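Local coordinates for protein chitin deacetylase (Bombyx mori, PDB 5ZNT) that removes the acetyl groups from N-acetylglucosamine units of chitin by zinc-dependent hydrolysis, giving chitosan and acetate, at residues Q38-T43 with N296-V301; R64-G69 with E290-H295; P180-T185 with N261-G266; A207-V212 with Q305-V310. All blocks are in the same frame, centred on the assembly; numbering follows the deposited sequence.

Interaction 1. Residues Q38-T43 with N296-V301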
# COMPACT_ATOMS: atom_id res chain seq x y z
N GLN A 38 -17.01 -1.92 5.03
CA GLN A 38 -15.98 -0.92 5.30
C GLN A 38 -14.61 -1.59 5.17
O GLN A 38 -14.23 -2.40 6.01
CB GLN A 38 -16.16 -0.33 6.70
CG GLN A 38 -15.10 0.71 7.07
CD GLN A 38 -15.07 1.89 6.09
OE1 GLN A 38 -15.99 2.72 6.08
NE2 GLN A 38 -13.99 1.99 5.29
N MET A 39 -13.89 -1.26 4.12
CA MET A 39 -12.56 -1.80 3.90
C MET A 39 -11.52 -0.96 4.63
O MET A 39 -11.60 0.27 4.65
CB MET A 39 -12.25 -1.84 2.40
CG MET A 39 -13.10 -2.87 1.67
SD MET A 39 -12.90 -2.77 -0.12
CE MET A 39 -14.31 -1.78 -0.63
N ILE A 40 -10.54 -1.64 5.23
CA ILE A 40 -9.40 -0.97 5.86
C ILE A 40 -8.14 -1.57 5.24
O ILE A 40 -7.98 -2.79 5.21
CB ILE A 40 -9.41 -1.14 7.39
CG1 ILE A 40 -10.74 -0.61 7.95
CG2 ILE A 40 -8.24 -0.38 8.04
CD1 ILE A 40 -10.90 -0.78 9.47
N THR A 41 -7.25 -0.71 4.73
CA THR A 41 -5.99 -1.16 4.14
C THR A 41 -4.86 -0.74 5.07
O THR A 41 -4.39 0.39 5.03
CB THR A 41 -5.77 -0.59 2.74
OG1 THR A 41 -5.74 0.84 2.77
CG2 THR A 41 -6.89 -1.03 1.79
N ILE A 42 -4.46 -1.66 5.95
CA ILE A 42 -3.22 -1.48 6.69
C ILE A 42 -2.06 -1.69 5.73
O ILE A 42 -2.02 -2.68 5.00
CB ILE A 42 -3.14 -2.50 7.84
CG1 ILE A 42 -4.28 -2.29 8.84
CG2 ILE A 42 -1.77 -2.43 8.52
CD1 ILE A 42 -4.42 -3.50 9.79
N THR A 43 -1.10 -0.76 5.72
CA THR A 43 0.09 -0.92 4.91
C THR A 43 1.33 -0.66 5.75
O THR A 43 1.27 0.02 6.78
CB THR A 43 0.11 -0.00 3.66
OG1 THR A 43 0.39 1.35 4.06
CG2 THR A 43 -1.24 -0.04 2.91
N ASN A 296 -19.54 -6.81 12.01
CA ASN A 296 -19.64 -7.84 10.99
C ASN A 296 -19.48 -7.27 9.59
O ASN A 296 -19.53 -8.03 8.62
CB ASN A 296 -20.97 -8.61 11.11
CG ASN A 296 -22.20 -7.73 10.90
OD1 ASN A 296 -22.12 -6.61 10.41
ND2 ASN A 296 -23.37 -8.27 11.27
N ASP A 297 -19.25 -5.95 9.47
CA ASP A 297 -19.24 -5.27 8.18
C ASP A 297 -17.92 -4.54 7.91
O ASP A 297 -17.89 -3.62 7.08
CB ASP A 297 -20.42 -4.29 8.09
CG ASP A 297 -20.46 -3.32 9.25
OD1 ASP A 297 -19.61 -3.43 10.17
OD2 ASP A 297 -21.35 -2.43 9.27
N VAL A 298 -16.84 -4.92 8.59
CA VAL A 298 -15.53 -4.28 8.43
C VAL A 298 -14.53 -5.37 8.02
O VAL A 298 -14.44 -6.41 8.68
CB VAL A 298 -15.08 -3.58 9.73
CG1 VAL A 298 -13.59 -3.15 9.65
CG2 VAL A 298 -15.96 -2.36 10.04
N TYR A 299 -13.80 -5.12 6.94
CA TYR A 299 -12.80 -6.06 6.41
C TYR A 299 -11.44 -5.38 6.30
O TYR A 299 -11.32 -4.33 5.67
CB TYR A 299 -13.19 -6.58 5.03
CG TYR A 299 -14.25 -7.64 5.02
CD1 TYR A 299 -15.60 -7.31 5.25
CD2 TYR A 299 -13.93 -8.97 4.77
CE1 TYR A 299 -16.59 -8.29 5.23
CE2 TYR A 299 -14.92 -9.95 4.74
CZ TYR A 299 -16.24 -9.60 4.98
OH TYR A 299 -17.20 -10.58 4.94
N PHE A 300 -10.41 -6.00 6.89
CA PHE A 300 -9.01 -5.60 6.68
C PHE A 300 -8.48 -6.38 5.50
O PHE A 300 -8.31 -7.60 5.58
CB PHE A 300 -8.19 -5.87 7.93
CG PHE A 300 -8.60 -5.05 9.12
CD1 PHE A 300 -9.69 -5.42 9.89
CD2 PHE A 300 -7.89 -3.90 9.47
CE1 PHE A 300 -10.08 -4.66 10.98
CE2 PHE A 300 -8.27 -3.15 10.58
CZ PHE A 300 -9.37 -3.52 11.32
N VAL A 301 -8.26 -5.69 4.38
CA VAL A 301 -7.93 -6.31 3.11
C VAL A 301 -6.68 -5.66 2.50
O VAL A 301 -6.26 -4.56 2.89
CB VAL A 301 -9.11 -6.21 2.12
CG1 VAL A 301 -10.33 -7.02 2.64
CG2 VAL A 301 -9.49 -4.75 1.92
O HOH W 1 -3.73 -3.28 2.94

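Interaction 2. Residues R64-G69 with E290-H295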
# COMPACT_ATOMS: atom_id res chain seq x y z
N ARG A 64 -6.69 -13.10 14.25
CA ARG A 64 -7.51 -11.95 13.90
C ARG A 64 -8.13 -12.24 12.54
O ARG A 64 -7.40 -12.40 11.56
CB ARG A 64 -6.68 -10.66 13.90
CG ARG A 64 -6.00 -10.40 15.25
CD ARG A 64 -5.22 -9.08 15.34
NE ARG A 64 -5.11 -8.70 16.75
CZ ARG A 64 -4.05 -8.90 17.52
NH1 ARG A 64 -2.93 -9.44 17.01
NH2 ARG A 64 -4.11 -8.54 18.81
N LYS A 65 -9.46 -12.35 12.49
CA LYS A 65 -10.15 -12.80 11.29
C LYS A 65 -11.19 -11.78 10.87
O LYS A 65 -11.86 -11.19 11.72
CB LYS A 65 -10.87 -14.14 11.53
CG LYS A 65 -10.06 -15.18 12.24
CD LYS A 65 -9.36 -16.09 11.27
CE LYS A 65 -8.78 -17.30 12.00
NZ LYS A 65 -7.78 -17.93 11.12
N ASN A 66 -11.32 -11.60 9.56
CA ASN A 66 -12.38 -10.79 8.97
C ASN A 66 -13.73 -11.51 9.11
O ASN A 66 -13.77 -12.68 9.47
CB ASN A 66 -12.08 -10.53 7.50
CG ASN A 66 -11.03 -9.45 7.31
OD1 ASN A 66 -10.99 -8.48 8.07
ND2 ASN A 66 -10.21 -9.61 6.30
N PRO A 67 -14.85 -10.83 8.81
CA PRO A 67 -16.16 -11.50 8.95
C PRO A 67 -16.34 -12.71 8.06
O PRO A 67 -17.27 -13.49 8.30
CB PRO A 67 -17.16 -10.39 8.59
CG PRO A 67 -16.44 -9.11 8.91
CD PRO A 67 -14.99 -9.39 8.54
N ASN A 68 -15.49 -12.91 7.05
CA ASN A 68 -15.53 -14.11 6.21
C ASN A 68 -14.76 -15.27 6.81
O ASN A 68 -14.58 -16.29 6.14
CB ASN A 68 -14.98 -13.80 4.81
CG ASN A 68 -13.53 -13.34 4.83
OD1 ASN A 68 -12.91 -13.25 5.89
ND2 ASN A 68 -12.98 -13.05 3.66
N GLY A 69 -14.26 -15.13 8.04
CA GLY A 69 -13.48 -16.18 8.65
C GLY A 69 -12.00 -16.22 8.28
O GLY A 69 -11.27 -17.06 8.82
N GLU A 290 -11.11 -4.68 19.04
CA GLU A 290 -12.41 -4.12 19.35
C GLU A 290 -13.26 -3.93 18.09
O GLU A 290 -14.46 -4.24 18.09
CB GLU A 290 -12.23 -2.79 20.09
CG GLU A 290 -13.55 -2.18 20.54
CD GLU A 290 -13.34 -0.93 21.33
OE1 GLU A 290 -12.73 0.02 20.79
OE2 GLU A 290 -13.77 -0.90 22.50
N ILE A 291 -12.65 -3.44 17.00
CA ILE A 291 -13.38 -3.28 15.74
C ILE A 291 -13.81 -4.64 15.18
O ILE A 291 -14.96 -4.81 14.74
CB ILE A 291 -12.51 -2.52 14.72
CG1 ILE A 291 -12.35 -1.04 15.10
CG2 ILE A 291 -13.08 -2.69 13.33
CD1 ILE A 291 -13.60 -0.19 14.90
N LEU A 292 -12.91 -5.62 15.17
CA LEU A 292 -13.24 -6.93 14.62
C LEU A 292 -14.39 -7.59 15.37
O LEU A 292 -15.26 -8.22 14.76
CB LEU A 292 -12.01 -7.86 14.64
CG LEU A 292 -10.89 -7.60 13.60
CD1 LEU A 292 -9.71 -8.51 13.89
CD2 LEU A 292 -11.37 -7.84 12.20
N GLN A 293 -14.41 -7.48 16.70
CA GLN A 293 -15.46 -8.16 17.46
C GLN A 293 -16.82 -7.48 17.24
O GLN A 293 -17.85 -8.16 17.15
CB GLN A 293 -15.12 -8.20 18.95
CG GLN A 293 -16.07 -9.08 19.79
CD GLN A 293 -17.37 -8.38 20.15
OE1 GLN A 293 -17.39 -7.15 20.30
NE2 GLN A 293 -18.47 -9.15 20.29
N SER A 294 -16.83 -6.16 17.14
CA SER A 294 -18.09 -5.43 17.13
C SER A 294 -18.66 -5.22 15.74
O SER A 294 -19.82 -4.82 15.63
CB SER A 294 -17.92 -4.08 17.85
OG SER A 294 -17.07 -3.21 17.13
N HIS A 295 -17.90 -5.50 14.68
CA HIS A 295 -18.35 -5.19 13.33
C HIS A 295 -18.36 -6.44 12.48
O HIS A 295 -17.31 -7.05 12.24
CB HIS A 295 -17.46 -4.13 12.67
CG HIS A 295 -17.78 -2.74 13.11
ND1 HIS A 295 -18.67 -1.94 12.43
CD2 HIS A 295 -17.36 -2.02 14.18
CE1 HIS A 295 -18.78 -0.78 13.05
NE2 HIS A 295 -18.00 -0.80 14.12

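Interaction 3. Residues P180-T185 with N261-G266. Unlike the reference sequence in segment 180-185: Pro180 (reference Arg), Trp182 (reference Cys).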
# COMPACT_ATOMS: atom_id res chain seq x y z
N PRO A 180 -14.42 11.31 2.58
CA PRO A 180 -13.15 10.94 1.92
C PRO A 180 -13.41 10.32 0.56
O PRO A 180 -14.56 10.09 0.16
CB PRO A 180 -12.53 9.93 2.89
CG PRO A 180 -13.73 9.31 3.59
CD PRO A 180 -14.72 10.46 3.75
N LEU A 181 -12.32 10.03 -0.17
CA LEU A 181 -12.42 9.65 -1.57
C LEU A 181 -12.24 8.15 -1.75
O LEU A 181 -11.44 7.52 -1.04
CB LEU A 181 -11.38 10.40 -2.41
CG LEU A 181 -11.75 11.80 -2.93
CD1 LEU A 181 -12.13 12.74 -1.80
CD2 LEU A 181 -10.62 12.41 -3.76
N TRP A 182 -13.00 7.57 -2.68
CA TRP A 182 -12.80 6.21 -3.16
C TRP A 182 -11.62 6.18 -4.14
O TRP A 182 -11.30 7.21 -4.75
CB TRP A 182 -14.07 5.70 -3.87
CG TRP A 182 -15.09 5.20 -2.89
CD1 TRP A 182 -15.97 5.95 -2.14
CD2 TRP A 182 -15.33 3.83 -2.54
NE1 TRP A 182 -16.73 5.12 -1.34
CE2 TRP A 182 -16.37 3.82 -1.58
CE3 TRP A 182 -14.79 2.61 -2.97
CZ2 TRP A 182 -16.85 2.64 -1.01
CZ3 TRP A 182 -15.26 1.43 -2.40
CH2 TRP A 182 -16.29 1.46 -1.44
N PRO A 183 -10.97 5.03 -4.30
CA PRO A 183 -9.96 4.90 -5.37
C PRO A 183 -10.55 5.32 -6.71
O PRO A 183 -11.77 5.31 -6.90
CB PRO A 183 -9.60 3.41 -5.37
CG PRO A 183 -9.90 2.95 -3.97
CD PRO A 183 -11.09 3.79 -3.50
N TYR A 184 -9.67 5.69 -7.63
CA TYR A 184 -10.10 6.10 -8.96
C TYR A 184 -9.04 5.65 -9.96
O TYR A 184 -7.88 5.42 -9.60
CB TYR A 184 -10.36 7.62 -9.02
CG TYR A 184 -9.19 8.47 -8.57
CD1 TYR A 184 -8.18 8.82 -9.46
CD2 TYR A 184 -9.11 8.93 -7.26
CE1 TYR A 184 -7.11 9.59 -9.06
CE2 TYR A 184 -8.03 9.69 -6.84
CZ TYR A 184 -7.04 10.01 -7.75
OH TYR A 184 -5.98 10.78 -7.35
N THR A 185 -9.44 5.49 -11.22
CA THR A 185 -8.46 5.23 -12.26
C THR A 185 -7.98 6.55 -12.86
O THR A 185 -8.63 7.59 -12.73
CB THR A 185 -9.01 4.32 -13.37
OG1 THR A 185 -10.05 4.99 -14.08
CG2 THR A 185 -9.56 3.04 -12.78
N ASN A 261 -19.38 7.78 3.19
CA ASN A 261 -19.48 6.99 1.97
C ASN A 261 -18.74 5.65 2.06
O ASN A 261 -18.62 4.96 1.04
CB ASN A 261 -18.95 7.81 0.79
CG ASN A 261 -17.49 8.17 0.94
OD1 ASN A 261 -16.91 8.02 2.02
ND2 ASN A 261 -16.89 8.69 -0.13
N ARG A 262 -18.26 5.28 3.24
CA ARG A 262 -17.51 4.02 3.43
C ARG A 262 -16.34 3.88 2.46
O ARG A 262 -16.02 2.77 2.01
CB ARG A 262 -18.43 2.81 3.34
CG ARG A 262 -19.55 2.89 4.36
CD ARG A 262 -19.73 1.61 5.09
NE ARG A 262 -20.65 1.79 6.20
CZ ARG A 262 -21.54 0.89 6.58
NH1 ARG A 262 -21.62 -0.27 5.92
NH2 ARG A 262 -22.35 1.14 7.61
N ALA A 263 -15.69 4.99 2.12
CA ALA A 263 -14.48 4.89 1.32
C ALA A 263 -13.45 4.06 2.09
O ALA A 263 -13.36 4.17 3.31
CB ALA A 263 -13.91 6.28 1.03
N PRO A 264 -12.70 3.19 1.41
CA PRO A 264 -11.65 2.44 2.10
C PRO A 264 -10.80 3.36 2.96
O PRO A 264 -10.45 4.48 2.56
CB PRO A 264 -10.85 1.82 0.94
CG PRO A 264 -11.89 1.62 -0.16
CD PRO A 264 -12.83 2.85 -0.02
N LEU A 265 -10.54 2.93 4.18
CA LEU A 265 -9.74 3.69 5.13
C LEU A 265 -8.30 3.18 5.08
O LEU A 265 -8.04 2.00 5.35
CB LEU A 265 -10.30 3.53 6.53
CG LEU A 265 -9.45 4.01 7.72
CD1 LEU A 265 -9.33 5.52 7.73
CD2 LEU A 265 -10.06 3.51 9.03
N GLY A 266 -7.35 4.06 4.77
CA GLY A 266 -5.95 3.67 4.67
C GLY A 266 -5.20 4.01 5.92
O GLY A 266 -5.12 5.18 6.32
O HOH W 2 -10.21 5.11 -0.38

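Interaction 4. Residues A207-V212 with Q305-V310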
# COMPACT_ATOMS: atom_id res chain seq x y z
N ALA A 207 -3.72 4.31 -17.90
CA ALA A 207 -4.49 3.11 -17.55
C ALA A 207 -3.94 2.48 -16.27
O ALA A 207 -3.43 1.36 -16.26
CB ALA A 207 -4.47 2.12 -18.70
N VAL A 208 -4.07 3.23 -15.17
CA VAL A 208 -3.51 2.87 -13.87
C VAL A 208 -4.53 3.22 -12.81
O VAL A 208 -5.14 4.29 -12.85
CB VAL A 208 -2.19 3.62 -13.58
CG1 VAL A 208 -1.60 3.18 -12.23
CG2 VAL A 208 -1.16 3.41 -14.72
N TRP A 209 -4.68 2.35 -11.82
CA TRP A 209 -5.52 2.66 -10.67
C TRP A 209 -4.73 3.52 -9.68
O TRP A 209 -3.52 3.36 -9.52
CB TRP A 209 -5.98 1.39 -9.97
CG TRP A 209 -7.02 0.62 -10.70
CD1 TRP A 209 -6.83 -0.33 -11.67
CD2 TRP A 209 -8.44 0.73 -10.52
NE1 TRP A 209 -8.04 -0.83 -12.09
CE2 TRP A 209 -9.04 -0.18 -11.42
CE3 TRP A 209 -9.25 1.52 -9.70
CZ2 TRP A 209 -10.43 -0.34 -11.51
CZ3 TRP A 209 -10.64 1.36 -9.78
CH2 TRP A 209 -11.21 0.43 -10.69
N GLU A 210 -5.44 4.42 -9.00
CA GLU A 210 -4.86 5.18 -7.90
C GLU A 210 -5.54 4.77 -6.60
O GLU A 210 -6.70 5.12 -6.37
CB GLU A 210 -4.98 6.69 -8.09
CG GLU A 210 -4.44 7.49 -6.90
CD GLU A 210 -2.95 7.21 -6.67
OE1 GLU A 210 -2.23 7.08 -7.68
OE2 GLU A 210 -2.49 7.15 -5.51
N MET A 211 -4.80 4.06 -5.74
CA MET A 211 -5.28 3.78 -4.39
C MET A 211 -5.00 5.02 -3.55
O MET A 211 -4.03 5.10 -2.80
CB MET A 211 -4.60 2.54 -3.82
CG MET A 211 -5.12 1.25 -4.43
SD MET A 211 -6.89 0.95 -4.11
CE MET A 211 -6.94 0.97 -2.31
N VAL A 212 -5.90 6.00 -3.69
CA VAL A 212 -5.61 7.34 -3.20
C VAL A 212 -5.42 7.31 -1.69
O VAL A 212 -6.07 6.53 -0.97
CB VAL A 212 -6.73 8.31 -3.63
CG1 VAL A 212 -8.10 7.89 -3.04
CG2 VAL A 212 -6.40 9.75 -3.26
N GLN A 305 -7.09 -6.29 -3.12
CA GLN A 305 -8.43 -6.74 -2.78
C GLN A 305 -9.45 -5.60 -2.80
O GLN A 305 -10.62 -5.83 -3.11
CB GLN A 305 -8.41 -7.43 -1.41
CG GLN A 305 -7.88 -8.85 -1.53
CD GLN A 305 -7.60 -9.51 -0.21
OE1 GLN A 305 -7.59 -8.87 0.85
NE2 GLN A 305 -7.38 -10.82 -0.25
N VAL A 306 -9.03 -4.37 -2.50
CA VAL A 306 -9.93 -3.23 -2.67
C VAL A 306 -10.32 -3.10 -4.13
O VAL A 306 -11.50 -2.99 -4.47
CB VAL A 306 -9.30 -1.93 -2.13
CG1 VAL A 306 -10.23 -0.74 -2.45
CG2 VAL A 306 -9.09 -2.02 -0.64
N ILE A 307 -9.32 -3.11 -5.02
CA ILE A 307 -9.59 -2.98 -6.45
C ILE A 307 -10.50 -4.11 -6.94
O ILE A 307 -11.38 -3.89 -7.78
CB ILE A 307 -8.27 -2.93 -7.24
CG1 ILE A 307 -7.48 -1.67 -6.87
CG2 ILE A 307 -8.52 -2.99 -8.76
CD1 ILE A 307 -6.04 -1.62 -7.46
N GLN A 308 -10.31 -5.32 -6.42
CA GLN A 308 -11.15 -6.43 -6.84
C GLN A 308 -12.60 -6.21 -6.43
O GLN A 308 -13.53 -6.51 -7.20
CB GLN A 308 -10.61 -7.75 -6.28
CG GLN A 308 -9.36 -8.22 -7.02
CD GLN A 308 -8.67 -9.34 -6.30
OE1 GLN A 308 -8.59 -9.36 -5.07
NE2 GLN A 308 -8.17 -10.31 -7.06
N TRP A 309 -12.82 -5.62 -5.25
CA TRP A 309 -14.18 -5.27 -4.84
C TRP A 309 -14.75 -4.15 -5.72
O TRP A 309 -15.91 -4.22 -6.14
CB TRP A 309 -14.20 -4.84 -3.38
CG TRP A 309 -15.59 -4.58 -2.84
CD1 TRP A 309 -16.37 -5.45 -2.12
CD2 TRP A 309 -16.37 -3.38 -2.98
NE1 TRP A 309 -17.58 -4.87 -1.81
CE2 TRP A 309 -17.60 -3.60 -2.33
CE3 TRP A 309 -16.14 -2.15 -3.60
CZ2 TRP A 309 -18.61 -2.63 -2.28
CZ3 TRP A 309 -17.14 -1.18 -3.55
CH2 TRP A 309 -18.36 -1.43 -2.89
N VAL A 310 -13.95 -3.12 -6.00
CA VAL A 310 -14.42 -2.03 -6.87
C VAL A 310 -14.86 -2.58 -8.21
O VAL A 310 -15.81 -2.09 -8.83
CB VAL A 310 -13.32 -0.96 -7.03
CG1 VAL A 310 -13.70 0.05 -8.12
CG2 VAL A 310 -13.11 -0.24 -5.72

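Interaction 1. Residues Q38-T43 with N296-V301
Ile40 and Phe300 lie flank to flank, their side chains running the same way from two neighbouring parallel strands. CG1 of Ile40 is anti to the carbonyl carbon (chi1 -57°), and the extended branch carries CD1 to 3.6 Å from Phe300 CZ. The same methyl meets Val298 CG1 at 3.6 Å, while CB and CG2 rest against CD2 and CE2 of the ring. Ile42 adds a single methyl, its CD1, 3.5 Å from Phe300 CD2. A branched isoleucine suits position 40, where CD1 and CG2 both reach the ring.

The backbone of Ile40 is gripped on both sides of Phe300: its N donates to Tyr299 O at 2.8 Å, and its O accepts from Val301 N at 3.0 Å. Gln38 brackets Val298 likewise, its N bonded to Asp297 O at 2.8 Å and its O to Tyr299 N at 2.9 Å. The Gln38 side chain bends back at chi2 (59°), and the buried NE2 donates to Met39 O and to Ala263 O.

Val301 packs on the side of the sheet that bears Met39, with CG2 4.0 Å from Met39 CB. Beyond this point the strands spread, and a water donates to both Ile42 O and Val301 O. Helix 303-311 covers the Met39 side, and Phe254 of helix 243-258 meets Val298 on the other. Parallel strands inclined at 23° and clad by helices are characteristic of the distorted beta/alpha barrel of CE4 deacetylases, whose strand 38-45 leads directly to the zinc ligand Asp46.

Interaction 2. Residues R64-G69 with E290-H295
Leu292 is the centre of this contact, pressing its two methyls on the Lys65 carbonyl, Arg64 CB and, more distantly, Asn66 OD1. CD2 comes within 3.4 Å of Lys65 O and lies 4.2 Å from Asn66 OD1, while CD1 meets Arg64 CB at 3.7 Å. A leucine suits the place because its forked end can straddle an extended backbone. Farther on, Pro67 CG approaches His295 O at 4.0 Å.

Polar bonds outside this contact hold the residues that make it. Arg64 forms a salt bridge through NE with Asp289, and Asn66 OD1 accepts from the backbone N of Phe300. Asn66 also starts a type I beta turn, closed by Gly69 N to Asn66 O at 2.9 Å; Pro67, with its restrained phi, fits the second position, and Gly69 tolerates the positive phi of 83° at the fourth. His295 ND1 is bonded to Asp297 OD1, and its ring meets those of Tyr258 and Phe254 edge to face.

The loop between helix 53-59 and strand 75-78 thus lies against the C-terminal end of helix 278-294, beside strand 298-300, which follows it.

Interaction 3. Residues P180-T185 with N261-G266
Asn261 holds the carbonyl of Pro180 by a short hydrogen bond, ND2 to O at 2.7 Å, and its backbone O in turn accepts from Trp182 NE1 at 3.0 Å. That oxygen lies close to the indole plane, though the N-H arrives 46° out of the carbonyl plane. CG of Asn261 sits between the backbone N and the carbonyl carbon (chi1 62°), and OD1 accepts from Ala263 N at 3.3 Å, an Asx turn. An alanine in place of this asparagine would probably leave Pro180 O without this donor and the Asx turn without its acceptor. A water donates to both Leu181 O and Pro264 O.

These loops lead into different sheets: 261-264 runs into strand 265-270 of the parallel sheet of the barrel, and 180-183 into strand 184-185 of the mixed sheet.

Two CH-pi contacts share one face of the Trp182 indole. Ala263 CA is 3.7 Å from the centroid of its five-membered ring, and Pro264 CD 3.6 Å from that of its six-membered ring. Proline suits the latter place, its CD being a polarised methylene.

Among purely apolar pairs, Pro183 and Pro264 meet tip to tip, CD to CD at 4.0 Å, and Pro180 CG lies 4.0 Å from Ala263 CB.

Interaction 4. Residues A207-V212 with Q305-V310
The indole of Trp209 takes Ile307 CG2 squarely on one face, a CH-pi contact with the methyl 4.0 Å from the centroid of the five-membered ring and 12° off its normal. Thr185 CG2 lies over the opposite face, so the ring is sandwiched between two methyls. At the far end of the six-membered ring, Val310 meets it tip to tip, CG1 reaching CH2 at 3.6 Å. Ile307 CD1 adds a contact with Trp209 CB at 3.9 Å. An alanine in place of this tryptophan would probably open a gap beside Ile307 CG2 and Val310 CG1, leaving those methyls without their aromatic partner.

Met211, two residues on and directed to the same helix, fills the neighbouring space with a flexible chain. It bends at chi2 and again at chi3 (-58°), and its CE ends 3.7 Å from Val306 CG1 while SD lies 3.9 Å from Ile307 CG1. Val306, Ile307 and Val310 form one apolar stripe of the helix, as the spacing of three to four residues a turn requires.

The helix thus packs on strand 209-210 and on the inverse gamma turn centred on Met211. Val306 also touches Met39 and Thr41 of strand 38-45, which places helix 303-311 between the mixed sheet and the parallel sheet of the CE4 barrel.

Overall arrangement
Along the chain the first segments come in numerical order, but their partners do not: interactions 2 and 3 are nested inside the loop closed by interaction 1, and interaction 4 crosses the other three. Interactions 1 and 3 share the parallel sheet through neighbouring strands 38-45 and 265-270, their centres about 12 Å apart. Interactions 3 and 4, with centres about 10 Å apart, meet in the mixed sheet and through Trp182 and Trp309. Interaction 2 is peripheral, about 9 Å from interaction 1 and about 23 Å from interaction 4 between centres. Together they join surface loop, barrel sheet, helix 303-311 and mixed sheet within the deacetylase part of a longer protein, away from the zinc site.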